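Local coordinates for protein probable acetyltransferase (Pseudomonas aeruginosa PAO1, PDB 2EUI) that probably acts as an acyltransferase of the GNAT family, transferring acyl groups other than aminoacyl ones, although its substrate is not known, at residues F63-P68 with L81-V86. Sequence-based numbering, arbitrary orientation.
Sequences FCQLYP and LNDIYV
The CD1 methyl of Leu-81 fits the notch between Cys-64 and Leu-66 on one face of this strand pair, 3.8 Å from Cys-64 SG and 3.7 Å from Leu-66 CG. Leu-81 CG stands anti to its backbone N (chi1 -178°), which swings the methyl across to rest against the thiol; a compact side chain such as Cys-64 suits so close a neighbour. Ile-84 sends CD1 to Cys-64 CB, 4.1 Å away, and branched Leu-81 and Ile-84 also reach Leu-100 of helix 92-109, which covers this face. The strands are the antiparallel arms of the central hairpin of the GNAT fold, and a classic beta bulge interrupts them: two residues, Asn-82 and the extra one's neighbour Asp-83, stand opposite the single Gln-65, whose O accepts a 3.2 Å bond from Asn-82 N and a weak one from Asp-83 N. The bulge tips Asn-82 toward strand 63-68, so that its CB leans on the ring of Tyr-67, 3.5 Å from CE2. Long Tyr-67 and short Asn-82 and Asp-83 bring OH, OD1 and OD2 within hydrogen-bonding reach of Ser-72 OG of the second subunit, the latter two acceptors competing for its one proton across the dimer. Asp-83 lies alongside Gln-65, pointing the same way. Farther along, the broad ring of Phe-63 spans Asp-83 and Tyr-85, with CE2 4.0 Å from Tyr-85 CB, and packs against helix 11-24 at Leu-14, Leu-17 and Phe-18.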
loop_
_atom_site.group_PDB
_atom_site.type_symbol
_atom_site.label_atom_id
_atom_site.label_comp_id
_atom_site.label_asym_id
_atom_site.label_seq_id
_atom_site.Cartn_x
_atom_site.Cartn_y
_atom_site.Cartn_z
ATOM N N PHE A 63 2.902 17.661 8.428
ATOM C CA PHE A 63 2.019 17.082 7.450
ATOM C C PHE A 63 1.943 15.571 7.605
ATOM O O PHE A 63 2.773 14.950 8.263
ATOM C CB PHE A 63 2.481 17.460 6.043
ATOM C CG PHE A 63 3.686 16.710 5.594
ATOM C CD1 PHE A 63 3.560 15.461 5.001
ATOM C CD2 PHE A 63 4.955 17.213 5.829
ATOM C CE1 PHE A 63 4.683 14.727 4.654
ATOM C CE2 PHE A 63 6.086 16.478 5.482
ATOM C CZ PHE A 63 5.950 15.237 4.897
ATOM N N CYS A 64 0.940 14.991 6.969
ATOM C CA CYS A 64 0.714 13.560 7.036
ATOM C C CYS A 64 0.289 13.018 5.660
ATOM O O CYS A 64 -0.354 13.720 4.882
ATOM C CB CYS A 64 -0.368 13.313 8.095
ATOM S SG CYS A 64 -1.026 11.674 8.139
ATOM N N GLN A 65 0.676 11.787 5.345
ATOM C CA GLN A 65 0.276 11.196 4.069
ATOM C C GLN A 65 -0.153 9.740 4.198
ATOM O O GLN A 65 0.508 8.921 4.848
ATOM C CB GLN A 65 1.379 11.310 3.003
ATOM C CG GLN A 65 0.933 10.848 1.612
ATOM C CD GLN A 65 1.948 11.183 0.515
ATOM O OE1 GLN A 65 3.151 10.909 0.646
ATOM N NE2 GLN A 65 1.462 11.770 -0.574
ATOM N N LEU A 66 -1.287 9.434 3.584
ATOM C CA LEU A 66 -1.812 8.088 3.607
ATOM C C LEU A 66 -2.079 7.670 2.178
ATOM O O LEU A 66 -2.395 8.505 1.335
ATOM C CB LEU A 66 -3.119 8.033 4.410
ATOM C CG LEU A 66 -3.111 8.489 5.874
ATOM C CD1 LEU A 66 -3.224 10.000 5.964
ATOM C CD2 LEU A 66 -4.274 7.860 6.580
ATOM N N TYR A 67 -1.925 6.380 1.902
ATOM C CA TYR A 67 -2.206 5.853 0.569
ATOM C C TYR A 67 -3.418 4.942 0.644
ATOM O O TYR A 67 -3.470 4.031 1.465
ATOM C CB TYR A 67 -1.017 5.067 0.015
ATOM C CG TYR A 67 0.229 5.893 -0.154
ATOM C CD1 TYR A 67 0.173 7.161 -0.737
ATOM C CD2 TYR A 67 1.467 5.422 0.283
ATOM C CE1 TYR A 67 1.320 7.944 -0.875
ATOM C CE2 TYR A 67 2.621 6.194 0.150
ATOM C CZ TYR A 67 2.539 7.453 -0.429
ATOM O OH TYR A 67 3.671 8.217 -0.585
ATOM N N PRO A 68 -4.415 5.182 -0.215
ATOM C CA PRO A 68 -5.639 4.379 -0.254
ATOM C C PRO A 68 -5.370 2.940 -0.714
ATOM O O PRO A 68 -4.609 2.719 -1.656
ATOM C CB PRO A 68 -6.506 5.139 -1.245
ATOM C CG PRO A 68 -5.489 5.642 -2.222
ATOM C CD PRO A 68 -4.407 6.171 -1.308
ATOM N N LEU A 81 -0.371 4.136 5.983
ATOM C CA LEU A 81 0.152 5.373 6.535
ATOM C C LEU A 81 1.648 5.367 6.284
ATOM O O LEU A 81 2.395 4.685 6.978
ATOM C CB LEU A 81 -0.132 5.425 8.033
ATOM C CG LEU A 81 0.276 6.658 8.838
ATOM C CD1 LEU A 81 -0.373 7.924 8.263
ATOM C CD2 LEU A 81 -0.153 6.440 10.283
ATOM N N ASN A 82 2.091 6.117 5.286
ATOM C CA ASN A 82 3.512 6.154 4.964
ATOM C C ASN A 82 4.298 7.240 5.684
ATOM O O ASN A 82 5.334 6.948 6.285
ATOM C CB ASN A 82 3.718 6.336 3.454
ATOM C CG ASN A 82 5.187 6.499 3.079
ATOM O OD1 ASN A 82 5.518 6.949 1.981
ATOM N ND2 ASN A 82 6.074 6.125 3.994
ATOM N N ASP A 83 3.804 8.479 5.610
ATOM C CA ASP A 83 4.489 9.628 6.205
ATOM C C ASP A 83 3.739 10.415 7.269
ATOM O O ASP A 83 2.523 10.603 7.213
ATOM C CB ASP A 83 4.893 10.645 5.130
ATOM C CG ASP A 83 5.247 10.004 3.811
ATOM O OD1 ASP A 83 6.238 9.241 3.763
ATOM O OD2 ASP A 83 4.527 10.277 2.817
ATOM N N ILE A 84 4.512 10.901 8.225
ATOM C CA ILE A 84 4.023 11.726 9.310
ATOM C C ILE A 84 5.272 12.543 9.643
ATOM O O ILE A 84 6.372 12.004 9.697
ATOM C CB ILE A 84 3.511 10.862 10.518
ATOM C CG1 ILE A 84 3.120 11.771 11.678
ATOM C CG2 ILE A 84 4.559 9.858 10.963
ATOM C CD1 ILE A 84 1.907 12.620 11.410
ATOM N N TYR A 85 5.126 13.848 9.809
ATOM C CA TYR A 85 6.301 14.666 10.099
ATOM C C TYR A 85 6.012 16.082 10.556
ATOM O O TYR A 85 5.133 16.766 10.027
ATOM C CB TYR A 85 7.201 14.731 8.867
ATOM C CG TYR A 85 8.472 15.525 9.067
ATOM C CD1 TYR A 85 9.566 14.967 9.730
ATOM C CD2 TYR A 85 8.588 16.827 8.582
ATOM C CE1 TYR A 85 10.747 15.687 9.900
ATOM C CE2 TYR A 85 9.765 17.553 8.749
ATOM C CZ TYR A 85 10.836 16.978 9.406
ATOM O OH TYR A 85 11.995 17.685 9.586
ATOM N N VAL A 86 6.782 16.521 11.540
ATOM C CA VAL A 86 6.633 17.867 12.074
ATOM C C VAL A 86 7.931 18.632 11.857
ATOM O O VAL A 86 9.002 18.044 11.842
ATOM C CB VAL A 86 6.315 17.836 13.582
ATOM C CG1 VAL A 86 6.081 19.247 14.084
ATOM C CG2 VAL A 86 5.091 16.964 13.843
#